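Local coordinates for protein protelomerase (Agrobacterium tumefaciens, PDB 4F43) that generates and protects the hairpin ends of linear DNA, probably by cutting and resealing the strands, at residues A[176-181]-A[208-213]; A[165-170]-A[197-202]; A[51-56]-A[70-75]; A[78-83]-A[88-93]. The protein carries 1 engineered substitution. All coordinates share one frame; numbering follows the deposited sequence.

Contact 1 of 4, residues A[176-181]-A[208-213]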
# COMPACT_ATOMS: atom_id res chain seq x y z
N TRP A 176 24.74 -1.23 6.66
CA TRP A 176 23.43 -1.85 6.83
C TRP A 176 22.29 -0.86 7.05
O TRP A 176 21.38 -1.12 7.83
CB TRP A 176 23.47 -2.87 7.98
CG TRP A 176 24.48 -3.96 7.77
CD1 TRP A 176 25.80 -3.94 8.14
CD2 TRP A 176 24.26 -5.22 7.14
NE1 TRP A 176 26.40 -5.12 7.77
CE2 TRP A 176 25.48 -5.92 7.16
CE3 TRP A 176 23.14 -5.83 6.56
CZ2 TRP A 176 25.62 -7.20 6.62
CZ3 TRP A 176 23.28 -7.10 6.03
CH2 TRP A 176 24.51 -7.77 6.06
N SER A 177 22.35 0.28 6.35
CA SER A 177 21.27 1.26 6.39
C SER A 177 21.38 2.26 5.25
O SER A 177 22.48 2.63 4.84
CB SER A 177 21.23 2.00 7.73
OG SER A 177 22.22 3.01 7.79
N ILE A 178 20.23 2.70 4.74
CA ILE A 178 20.18 3.71 3.69
C ILE A 178 19.14 4.78 4.03
O ILE A 178 18.50 4.73 5.07
CB ILE A 178 19.82 3.09 2.33
CG1 ILE A 178 18.41 2.49 2.37
CG2 ILE A 178 20.84 2.03 1.93
CD1 ILE A 178 18.00 1.81 1.08
N LEU A 179 18.99 5.76 3.14
CA LEU A 179 17.97 6.80 3.31
C LEU A 179 16.82 6.56 2.34
O LEU A 179 16.98 5.89 1.32
CB LEU A 179 18.58 8.18 3.09
CG LEU A 179 19.78 8.55 3.97
CD1 LEU A 179 20.25 9.97 3.67
CD2 LEU A 179 19.44 8.39 5.44
N PHE A 180 15.65 7.11 2.65
CA PHE A 180 14.45 6.85 1.87
C PHE A 180 13.53 8.06 1.71
O PHE A 180 13.39 8.87 2.63
CB PHE A 180 13.68 5.66 2.47
CG PHE A 180 12.30 5.50 1.92
CD1 PHE A 180 12.10 5.05 0.62
CD2 PHE A 180 11.19 5.79 2.70
CE1 PHE A 180 10.82 4.90 0.11
CE2 PHE A 180 9.91 5.64 2.20
CZ PHE A 180 9.72 5.19 0.90
N ASN A 181 12.89 8.15 0.55
CA ASN A 181 11.94 9.21 0.24
C ASN A 181 11.20 8.87 -1.05
O ASN A 181 11.83 8.50 -2.04
CB ASN A 181 12.66 10.55 0.10
CG ASN A 181 11.74 11.74 0.33
OD1 ASN A 181 10.89 11.71 1.21
ND2 ASN A 181 11.92 12.79 -0.46
N THR A 208 25.05 -2.64 -2.69
CA THR A 208 24.31 -3.54 -3.57
C THR A 208 22.91 -3.02 -3.85
O THR A 208 22.46 -2.99 -5.00
CB THR A 208 24.22 -4.96 -2.96
OG1 THR A 208 25.53 -5.39 -2.54
CG2 THR A 208 23.67 -5.94 -3.98
N VAL A 209 22.22 -2.60 -2.79
CA VAL A 209 20.87 -2.04 -2.92
C VAL A 209 20.89 -0.77 -3.77
O VAL A 209 20.06 -0.61 -4.66
CB VAL A 209 20.26 -1.72 -1.54
CG1 VAL A 209 18.96 -0.95 -1.70
CG2 VAL A 209 20.04 -2.99 -0.75
N LEU A 210 21.84 0.11 -3.48
CA LEU A 210 21.99 1.36 -4.22
C LEU A 210 22.26 1.10 -5.69
O LEU A 210 21.72 1.79 -6.56
CB LEU A 210 23.12 2.21 -3.62
CG LEU A 210 22.71 3.27 -2.59
CD1 LEU A 210 21.75 2.70 -1.56
CD2 LEU A 210 23.94 3.85 -1.91
N ALA A 211 23.11 0.11 -5.97
CA ALA A 211 23.41 -0.26 -7.35
C ALA A 211 22.17 -0.78 -8.07
O ALA A 211 21.86 -0.35 -9.18
CB ALA A 211 24.53 -1.29 -7.38
N ALA A 212 21.48 -1.72 -7.42
CA ALA A 212 20.28 -2.32 -8.01
C ALA A 212 19.19 -1.29 -8.27
O ALA A 212 18.48 -1.37 -9.28
CB ALA A 212 19.75 -3.42 -7.10
N TYR A 213 19.07 -0.32 -7.37
CA TYR A 213 18.11 0.76 -7.53
C TYR A 213 18.51 1.68 -8.67
O TYR A 213 17.67 2.10 -9.48
CB TYR A 213 17.98 1.55 -6.23
CG TYR A 213 17.24 2.86 -6.38
CD1 TYR A 213 15.86 2.90 -6.51
CD2 TYR A 213 17.94 4.06 -6.39
CE1 TYR A 213 15.19 4.10 -6.65
CE2 TYR A 213 17.28 5.27 -6.53
CZ TYR A 213 15.90 5.28 -6.66
OH TYR A 213 15.24 6.48 -6.80

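Contact 2 of 4, residues A[165-170]-A[197-202]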
# COMPACT_ATOMS: atom_id res chain seq x y z
N SER A 165 19.27 6.83 -0.91
CA SER A 165 20.52 7.57 -0.90
C SER A 165 21.42 7.09 0.24
O SER A 165 20.92 6.60 1.26
CB SER A 165 20.25 9.07 -0.80
OG SER A 165 19.36 9.36 0.26
N PRO A 166 22.75 7.23 0.09
CA PRO A 166 23.71 6.73 1.08
C PRO A 166 23.55 7.38 2.46
O PRO A 166 23.41 8.59 2.57
CB PRO A 166 25.07 7.11 0.48
CG PRO A 166 24.77 8.20 -0.50
CD PRO A 166 23.43 7.85 -1.06
N ALA A 167 23.56 6.54 3.49
CA ALA A 167 23.45 7.01 4.87
C ALA A 167 24.81 6.99 5.56
O ALA A 167 25.48 5.95 5.59
CB ALA A 167 22.46 6.15 5.64
N PRO A 168 25.23 8.14 6.10
CA PRO A 168 26.54 8.28 6.75
C PRO A 168 26.61 7.62 8.12
O PRO A 168 25.69 7.74 8.92
CB PRO A 168 26.68 9.80 6.92
CG PRO A 168 25.64 10.41 6.02
CD PRO A 168 24.52 9.42 6.01
N TYR A 169 27.71 6.91 8.37
CA TYR A 169 28.01 6.39 9.70
C TYR A 169 29.16 7.20 10.27
O TYR A 169 30.32 6.80 10.15
CB TYR A 169 28.40 4.91 9.63
CG TYR A 169 28.47 4.21 10.98
CD1 TYR A 169 29.59 4.33 11.79
CD2 TYR A 169 27.41 3.43 11.43
CE1 TYR A 169 29.65 3.70 13.02
CE2 TYR A 169 27.47 2.79 12.66
CZ TYR A 169 28.59 2.93 13.44
OH TYR A 169 28.65 2.30 14.67
N GLY A 170 28.85 8.34 10.86
CA GLY A 170 29.87 9.25 11.35
C GLY A 170 30.56 9.97 10.21
O GLY A 170 30.41 11.18 10.04
N THR A 197 12.82 12.68 4.47
CA THR A 197 13.91 11.75 4.22
C THR A 197 14.44 11.19 5.54
O THR A 197 15.09 11.90 6.31
CB THR A 197 15.07 12.44 3.47
OG1 THR A 197 15.56 13.54 4.24
CG2 THR A 197 14.60 12.94 2.12
N TYR A 198 14.15 9.92 5.80
CA TYR A 198 14.56 9.30 7.06
C TYR A 198 15.37 8.02 6.83
O TYR A 198 15.32 7.42 5.75
CB TYR A 198 13.35 9.03 7.96
CG TYR A 198 12.36 8.02 7.42
CD1 TYR A 198 12.28 6.74 7.96
CD2 TYR A 198 11.50 8.34 6.37
CE1 TYR A 198 11.37 5.82 7.48
CE2 TYR A 198 10.60 7.41 5.87
CZ TYR A 198 10.54 6.15 6.43
OH TYR A 198 9.64 5.23 5.95
N GLU A 199 16.10 7.61 7.86
CA GLU A 199 17.02 6.48 7.75
C GLU A 199 16.33 5.15 8.03
O GLU A 199 15.61 5.00 9.02
CB GLU A 199 18.20 6.68 8.70
CG GLU A 199 19.36 5.72 8.48
CD GLU A 199 20.56 6.05 9.36
OE1 GLU A 199 21.59 6.51 8.81
OE2 GLU A 199 20.47 5.85 10.59
N ILE A 200 16.57 4.17 7.16
CA ILE A 200 15.99 2.84 7.30
C ILE A 200 17.07 1.76 7.20
O ILE A 200 18.07 1.94 6.51
CB ILE A 200 14.92 2.57 6.22
CG1 ILE A 200 15.51 2.76 4.82
CG2 ILE A 200 13.72 3.48 6.42
CD1 ILE A 200 14.56 2.39 3.70
N PRO A 201 16.87 0.64 7.90
CA PRO A 201 17.82 -0.47 7.82
C PRO A 201 17.64 -1.28 6.54
O PRO A 201 16.56 -1.25 5.94
CB PRO A 201 17.45 -1.34 9.03
CG PRO A 201 16.00 -1.07 9.23
CD PRO A 201 15.81 0.38 8.89
N VAL A 202 18.69 -1.98 6.12
CA VAL A 202 18.62 -2.86 4.97
C VAL A 202 19.18 -4.24 5.32
O VAL A 202 19.99 -4.37 6.24
CB VAL A 202 19.38 -2.29 3.76
CG1 VAL A 202 18.60 -1.14 3.14
CG2 VAL A 202 20.77 -1.84 4.16

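Contact 3 of 4, residues A[51-56]-A[70-75]. With nucleotides of chain B.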
# COMPACT_ATOMS: atom_id res chain seq x y z
N ALA A 51 -32.12 12.18 -2.36
CA ALA A 51 -32.81 11.16 -3.14
C ALA A 51 -31.86 10.47 -4.11
O ALA A 51 -31.86 9.25 -4.25
CB ALA A 51 -33.99 11.76 -3.89
N LEU A 52 -31.04 11.29 -4.78
CA LEU A 52 -30.05 10.79 -5.73
C LEU A 52 -29.09 9.83 -5.03
O LEU A 52 -28.83 8.73 -5.52
CB LEU A 52 -29.28 11.96 -6.34
CG LEU A 52 -28.40 11.70 -7.57
CD1 LEU A 52 -29.24 11.22 -8.74
CD2 LEU A 52 -27.63 12.96 -7.95
N TRP A 53 -28.59 10.25 -3.88
CA TRP A 53 -27.66 9.43 -3.11
C TRP A 53 -28.34 8.18 -2.54
O TRP A 53 -27.70 7.15 -2.37
CB TRP A 53 -27.01 10.24 -1.99
CG TRP A 53 -26.03 9.44 -1.18
CD1 TRP A 53 -26.14 9.10 0.14
CD2 TRP A 53 -24.80 8.87 -1.64
NE1 TRP A 53 -25.05 8.37 0.53
CE2 TRP A 53 -24.21 8.21 -0.55
CE3 TRP A 53 -24.13 8.86 -2.87
CZ2 TRP A 53 -22.99 7.54 -0.65
CZ3 TRP A 53 -22.92 8.20 -2.97
CH2 TRP A 53 -22.36 7.55 -1.87
N ASP A 54 -29.63 8.29 -2.23
CA ASP A 54 -30.39 7.15 -1.73
C ASP A 54 -30.55 6.10 -2.81
O ASP A 54 -30.44 4.90 -2.54
CB ASP A 54 -31.75 7.60 -1.20
CG ASP A 54 -31.67 8.18 0.20
OD1 ASP A 54 -32.72 8.25 0.87
OD2 ASP A 54 -30.56 8.55 0.63
N ALA A 55 -30.82 6.54 -4.03
CA ALA A 55 -30.92 5.62 -5.16
C ALA A 55 -29.57 4.99 -5.46
O ALA A 55 -29.45 3.77 -5.61
CB ALA A 55 -31.46 6.34 -6.39
N GLU A 56 -28.54 5.83 -5.53
CA GLU A 56 -27.18 5.37 -5.83
C GLU A 56 -26.70 4.35 -4.80
O GLU A 56 -26.02 3.38 -5.14
CB GLU A 56 -26.21 6.55 -5.90
CG GLU A 56 -25.09 6.36 -6.90
CD GLU A 56 -25.59 6.31 -8.33
OE1 GLU A 56 -24.96 5.63 -9.16
OE2 GLU A 56 -26.62 6.96 -8.62
N SER A 70 -15.25 1.38 -0.29
CA SER A 70 -14.32 1.81 -1.32
C SER A 70 -15.02 2.62 -2.41
O SER A 70 -14.54 3.68 -2.84
CB SER A 70 -13.62 0.60 -1.94
OG SER A 70 -12.96 -0.17 -0.95
N TYR A 71 -16.18 2.13 -2.85
CA TYR A 71 -16.97 2.81 -3.86
C TYR A 71 -17.44 4.17 -3.36
O TYR A 71 -17.49 5.14 -4.13
CB TYR A 71 -18.18 1.96 -4.28
CG TYR A 71 -17.82 0.82 -5.19
CD1 TYR A 71 -16.50 0.59 -5.58
CD2 TYR A 71 -18.80 -0.03 -5.69
CE1 TYR A 71 -16.18 -0.45 -6.42
CE2 TYR A 71 -18.49 -1.07 -6.53
CZ TYR A 71 -17.17 -1.28 -6.89
OH TYR A 71 -16.85 -2.32 -7.73
N ILE A 72 -17.80 4.24 -2.09
CA ILE A 72 -18.18 5.51 -1.47
C ILE A 72 -17.01 6.48 -1.52
O ILE A 72 -17.18 7.67 -1.80
CB ILE A 72 -18.68 5.32 -0.03
CG1 ILE A 72 -20.07 4.68 -0.03
CG2 ILE A 72 -18.73 6.65 0.71
CD1 ILE A 72 -20.64 4.45 1.35
N THR A 73 -15.81 5.96 -1.26
CA THR A 73 -14.59 6.77 -1.40
C THR A 73 -14.47 7.29 -2.83
O THR A 73 -14.14 8.47 -3.05
CB THR A 73 -13.33 5.97 -1.02
OG1 THR A 73 -13.38 5.63 0.37
CG2 THR A 73 -12.08 6.79 -1.29
N LYS A 74 -14.74 6.43 -3.81
CA LYS A 74 -14.72 6.83 -5.22
C LYS A 74 -15.68 7.98 -5.51
O LYS A 74 -15.29 9.00 -6.08
CB LYS A 74 -15.05 5.64 -6.13
CG LYS A 74 -14.04 4.50 -6.07
CD LYS A 74 -14.42 3.41 -7.06
CE LYS A 74 -13.46 2.23 -6.98
NZ LYS A 74 -12.07 2.61 -7.35
N TYR A 75 -16.94 7.80 -5.11
CA TYR A 75 -17.96 8.83 -5.29
C TYR A 75 -17.53 10.15 -4.66
O TYR A 75 -17.59 11.20 -5.30
CB TYR A 75 -19.29 8.39 -4.67
CG TYR A 75 -20.09 7.43 -5.52
CD1 TYR A 75 -20.79 7.86 -6.64
CD2 TYR A 75 -20.16 6.08 -5.19
CE1 TYR A 75 -21.53 6.98 -7.41
CE2 TYR A 75 -20.90 5.19 -5.95
CZ TYR A 75 -21.57 5.65 -7.06
OH TYR A 75 -22.31 4.77 -7.82
P DT B 20 -13.52 9.03 2.16
OP1 DT B 20 -13.80 10.27 1.39
OP2 DT B 20 -14.14 7.75 1.75
O5' DT B 20 -11.94 8.84 2.20
C5' DT B 20 -11.09 9.94 2.54
C4' DT B 20 -9.63 9.57 2.35
O4' DT B 20 -9.28 8.49 3.24
C3' DT B 20 -9.26 9.11 0.94
O3' DT B 20 -7.98 9.62 0.58
C2' DT B 20 -9.23 7.59 1.07
C1' DT B 20 -8.74 7.41 2.50
N1 DT B 20 -9.21 6.15 3.11
C2 DT B 20 -8.30 5.27 3.65
O2 DT B 20 -7.10 5.49 3.66
N3 DT B 20 -8.84 4.14 4.18
C4 DT B 20 -10.18 3.79 4.23
O4 DT B 20 -10.56 2.73 4.73
C5 DT B 20 -11.08 4.75 3.64
C7 DT B 20 -12.56 4.50 3.62
C6 DT B 20 -10.56 5.87 3.12
P DC B 9 -19.58 -5.10 -9.58
OP1 DC B 9 -20.70 -6.02 -9.90
OP2 DC B 9 -19.86 -3.71 -9.16
O5' DC B 9 -18.66 -5.78 -8.46
C5' DC B 9 -18.28 -7.14 -8.59
C4' DC B 9 -17.16 -7.48 -7.63
O4' DC B 9 -15.94 -6.81 -8.01
C3' DC B 9 -17.39 -7.10 -6.17
O3' DC B 9 -17.62 -8.27 -5.39
C2' DC B 9 -16.11 -6.38 -5.74
C1' DC B 9 -15.14 -6.77 -6.85
N1 DC B 9 -13.99 -5.83 -7.04
C2 DC B 9 -12.70 -6.34 -6.91
O2 DC B 9 -12.56 -7.54 -6.66
N3 DC B 9 -11.65 -5.50 -7.08
C4 DC B 9 -11.86 -4.22 -7.36
N4 DC B 9 -10.78 -3.43 -7.51
C5 DC B 9 -13.17 -3.68 -7.48
C6 DC B 9 -14.21 -4.52 -7.32

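Contact 4 of 4, residues A[78-83]-A[88-93]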
# COMPACT_ATOMS: atom_id res chain seq x y z
N ALA A 78 -14.79 11.85 -6.47
CA ALA A 78 -15.34 12.39 -7.71
C ALA A 78 -16.05 13.72 -7.45
O ALA A 78 -15.91 14.66 -8.23
CB ALA A 78 -16.30 11.39 -8.35
N ILE A 79 -16.79 13.78 -6.35
CA ILE A 79 -17.48 15.01 -5.96
C ILE A 79 -16.48 16.11 -5.63
O ILE A 79 -16.65 17.26 -6.06
CB ILE A 79 -18.41 14.78 -4.75
CG1 ILE A 79 -19.48 13.74 -5.09
CG2 ILE A 79 -19.06 16.08 -4.33
CD1 ILE A 79 -20.37 13.37 -3.92
N ARG A 80 -15.44 15.76 -4.88
CA ARG A 80 -14.40 16.72 -4.53
C ARG A 80 -13.70 17.26 -5.78
O ARG A 80 -13.34 18.43 -5.84
CB ARG A 80 -13.37 16.09 -3.60
CG ARG A 80 -13.89 15.78 -2.21
CD ARG A 80 -12.77 15.24 -1.33
NE ARG A 80 -13.24 14.89 0.01
CZ ARG A 80 -13.22 15.71 1.05
NH1 ARG A 80 -13.67 15.29 2.23
NH2 ARG A 80 -12.76 16.94 0.92
N GLU A 81 -13.52 16.39 -6.77
CA GLU A 81 -12.86 16.78 -8.01
C GLU A 81 -13.76 17.68 -8.86
O GLU A 81 -13.29 18.66 -9.43
CB GLU A 81 -12.46 15.54 -8.82
CG GLU A 81 -11.73 15.86 -10.11
CD GLU A 81 -11.44 14.62 -10.94
OE1 GLU A 81 -10.64 14.72 -11.89
OE2 GLU A 81 -12.02 13.56 -10.64
N ALA A 82 -15.04 17.34 -8.92
CA ALA A 82 -15.97 18.05 -9.79
C ALA A 82 -16.40 19.41 -9.23
O ALA A 82 -16.35 20.42 -9.94
CB ALA A 82 -17.19 17.19 -10.07
N PHE A 83 -16.82 19.44 -7.97
CA PHE A 83 -17.38 20.65 -7.39
C PHE A 83 -16.44 21.32 -6.39
O PHE A 83 -16.05 22.47 -6.58
CB PHE A 83 -18.73 20.35 -6.73
CG PHE A 83 -19.71 19.69 -7.66
CD1 PHE A 83 -20.53 20.45 -8.48
CD2 PHE A 83 -19.81 18.31 -7.72
CE1 PHE A 83 -21.42 19.85 -9.34
CE2 PHE A 83 -20.71 17.70 -8.58
CZ PHE A 83 -21.51 18.47 -9.39
N PRO A 88 -22.50 20.49 -0.19
CA PRO A 88 -23.32 19.83 0.83
C PRO A 88 -23.46 18.33 0.60
O PRO A 88 -23.74 17.59 1.54
CB PRO A 88 -24.69 20.51 0.66
CG PRO A 88 -24.40 21.82 0.02
CD PRO A 88 -23.25 21.54 -0.90
N MET A 89 -23.25 17.89 -0.64
CA MET A 89 -23.36 16.48 -0.98
C MET A 89 -22.34 15.65 -0.23
O MET A 89 -22.55 14.46 0.03
CB MET A 89 -23.18 16.28 -2.49
CG MET A 89 -23.68 14.95 -2.99
SD MET A 89 -25.37 14.67 -2.44
CE MET A 89 -25.82 13.26 -3.43
N LEU A 90 -21.23 16.28 0.14
CA LEU A 90 -20.18 15.62 0.90
C LEU A 90 -20.67 15.23 2.29
O LEU A 90 -20.13 14.32 2.92
CB LEU A 90 -18.95 16.52 1.01
CG LEU A 90 -18.23 16.82 -0.31
CD1 LEU A 90 -17.11 17.83 -0.09
CD2 LEU A 90 -17.68 15.53 -0.91
N LYS A 91 -21.69 15.94 2.77
CA LYS A 91 -22.28 15.63 4.07
C LYS A 91 -23.42 14.64 3.88
O LYS A 91 -23.92 14.05 4.84
CB LYS A 91 -22.79 16.90 4.74
CG LYS A 91 -21.84 18.09 4.65
CD LYS A 91 -20.46 17.74 5.19
CE LYS A 91 -19.47 18.85 4.88
NZ LYS A 91 -18.08 18.48 5.29
N ILE A 92 -23.83 14.47 2.63
CA ILE A 92 -24.91 13.55 2.28
C ILE A 92 -24.34 12.24 1.76
O ILE A 92 -24.73 11.16 2.19
CB ILE A 92 -25.84 14.16 1.22
CG1 ILE A 92 -26.49 15.44 1.75
CG2 ILE A 92 -26.90 13.15 0.80
CD1 ILE A 92 -27.39 16.13 0.75
N ALA A 93 -23.40 12.35 0.82
CA ALA A 93 -22.78 11.17 0.21
C ALA A 93 -21.73 10.56 1.12
O ALA A 93 -20.53 10.63 0.84
CB ALA A 93 -22.18 11.52 -1.14

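Contact 1 of 4, residues A[176-181]-A[208-213]
Ile178, on strand 177-180, faces Val209 and Leu210 of helix 206-217, a helix packed against one face of the four-stranded antiparallel sheet in the catalytic domain. The closest CA atoms, those of Ile178 and Leu210, stand 8.4 Å apart, so side chains alone bridge the gap. Both branches of Ile178 take part. CG1 sits between the backbone N and the carbonyl carbon (chi1 64°), and this projects CD1 forward until it lies 4.0 Å from Val209 CG1; the two side chains cross at about a right angle. Thr151 and Leu147 of helix 140-151 touch Ile178 and Val209 respectively, packing beside the same side chains. At the next residue, Leu179, the backbone pairs with Ser165 of strand 165-169, which holds the strand in its sheet while the side chain of Leu179 makes no contact with segment 208-213. The link to Leu210 therefore falls to the second branch of Ile178, CG2, which runs beside the leucine in the opposite sense: Ile178 CG2 meets Leu210 CD1 at 3.7 Å.

Contact 2 of 4, residues A[165-170]-A[197-202]
Ala167 and Glu199 mark the nearest approach of two strands that are not neighbours in their sheet. Their CA atoms are 7.1 Å apart, too far for backbone pairing, and no hydrogen bond joins the two segments. Strand 177-180 lies between them in the strand order and runs antiparallel to both: Ser165 bonds to Leu179 through the backbone, and Ile200 to Ile178. On its other side, strand 165-169 is tied to Ser174 through the backbone of Ala167.

A single side chain makes the crossing. Glu199 extends with CG anti to its backbone N (chi1 -168°) and stays straight at the next bond (chi2 174°), which carries the carboxylate over Ser177 of the middle strand. Its OE1 ends 3.3 Å from Ala167 CB, a close van der Waals touch of oxygen on methyl, whereas Glu199 CD remains 4.2 Å from the same carbon. No hydrogen bond joins OE1 to the nearby Pro168 O. The touch is therefore steric and lies partly at the surface, with Glu199 and Pro168 exposed and Ala167 buried.

The two strands flank strand 177-180 in a small antiparallel sheet of order 2-1-3-4, which lies within the telomere resolvase catalytic domain, some 9 Å from the bound DNA at the nearest atoms.

Contact 3 of 4, residues A[51-56]-A[70-75]
The indole edge of Trp53 points at the face of Tyr75 in a nearly perpendicular T-shaped stack, the rings bridging two widely spaced helices. The six-membered ring of Trp53 and the ring of Tyr75 have centroids 5.5 Å apart and planes at 85°, with Trp53 CZ3 poised 3.9 Å from Tyr75 CG. The short helix segments approach only to 13.2 Å between axes, at 146° between their N-to-C directions, so long side chains have to span the distance. Beside the stack, Ile72 CG1 lies near the indole plane at its edge, 4.1 Å from Trp53 CH2.

A polar grip accompanies the rings. Tyr75 OH donates to Glu56 OE1 at 3.1 Å, entering on the anti lone pair of that oxygen. Glu56 CG lies 3.6 Å from Tyr75 CZ, and the bend at chi2 (66°) turns the carboxylate toward the tyrosine hydroxyl. The same OE1 forms a salt bridge with Arg32, so this buried carboxylate oxygen has two donors, and the arginine probably stabilises its negative charge.

Helix 65-82 also meets DNA. Thr73 OG1 donates to OP2 of DT20 of chain B at 2.6 Å, Tyr71 OH stands 3.5 Å from C6 of DC9 of chain B, and Ser70 OG bonds to N6 of an adenine base. The contact is thus a roughly antiparallel helix pair with an aromatic and buried-charge interior, one helix of which contacts DNA, in the helical region at the start of this fragment.

Contact 4 of 4, residues A[78-83]-A[88-93]
Ile79 packs against Leu90, Met89 and Ala93 in a tight reversal of the chain, where the end of helix 65-82 is followed after a short connection by the brief, weakly bonded helix 89-92. The closest CA atoms, those of Ile79 and Leu90, are 7.4 Å apart.

The interactions across the contact are apolar. The two branches of Ile79 divide the work. CG2 lies 3.7 Å from Leu90 CD2, the two side chains sliding past each other in opposite directions. The longer branch, with CG1 anti to the carbonyl carbon (chi1 -61°), brings CD1 against two partners: Met89 CG at 3.8 Å and Ala93 CB at the same 3.8 Å. Met89 crosses Ile79 at about a right angle and then bends at chi2 (52°), taking its sulfur end off toward Trp53, Met49 and Phe36 of neighbouring helices. At the outer margin, Arg80 contributes aliphatic carbon: its CG rests 4.0 Å from Leu90 CD2.

Charged groups lie at one margin of this apolar patch. The guanidinium of Arg80 is engaged by Asp85 in a salt bridge through NH2, while Arg80 NH1 stays 6.2 Å from Lys91 NZ, a spacing of like charges without contact.

Backbone carbonyls of the 88-93 segment are served from the longer helix. Arg76, about one turn before Ile79, ties the two parts together, its NH1 hydrogen-bonding to both Leu90 O and Ala93 O.

Overall arrangement
The four contacts fall into two groups on different lobes, with centres of contacts 1 and 3 about 43 Å apart. Contacts 1 and 2 share one sheet of the catalytic domain, their centres about 8 Å apart: contact 1 is the buried, purely apolar seat of a helix on that sheet, contact 2 a more exposed steric crossing by an acidic side chain. Contacts 3 and 4 both use helix 65-82 and have centres about 10 Å apart, Trp53 packing directly on the residues of 88-93. Both are buried, yet contact 3 adds aromatic and charged-polar bonding and reaches the DNA, whereas contact 4 is apolar with charge at its margin.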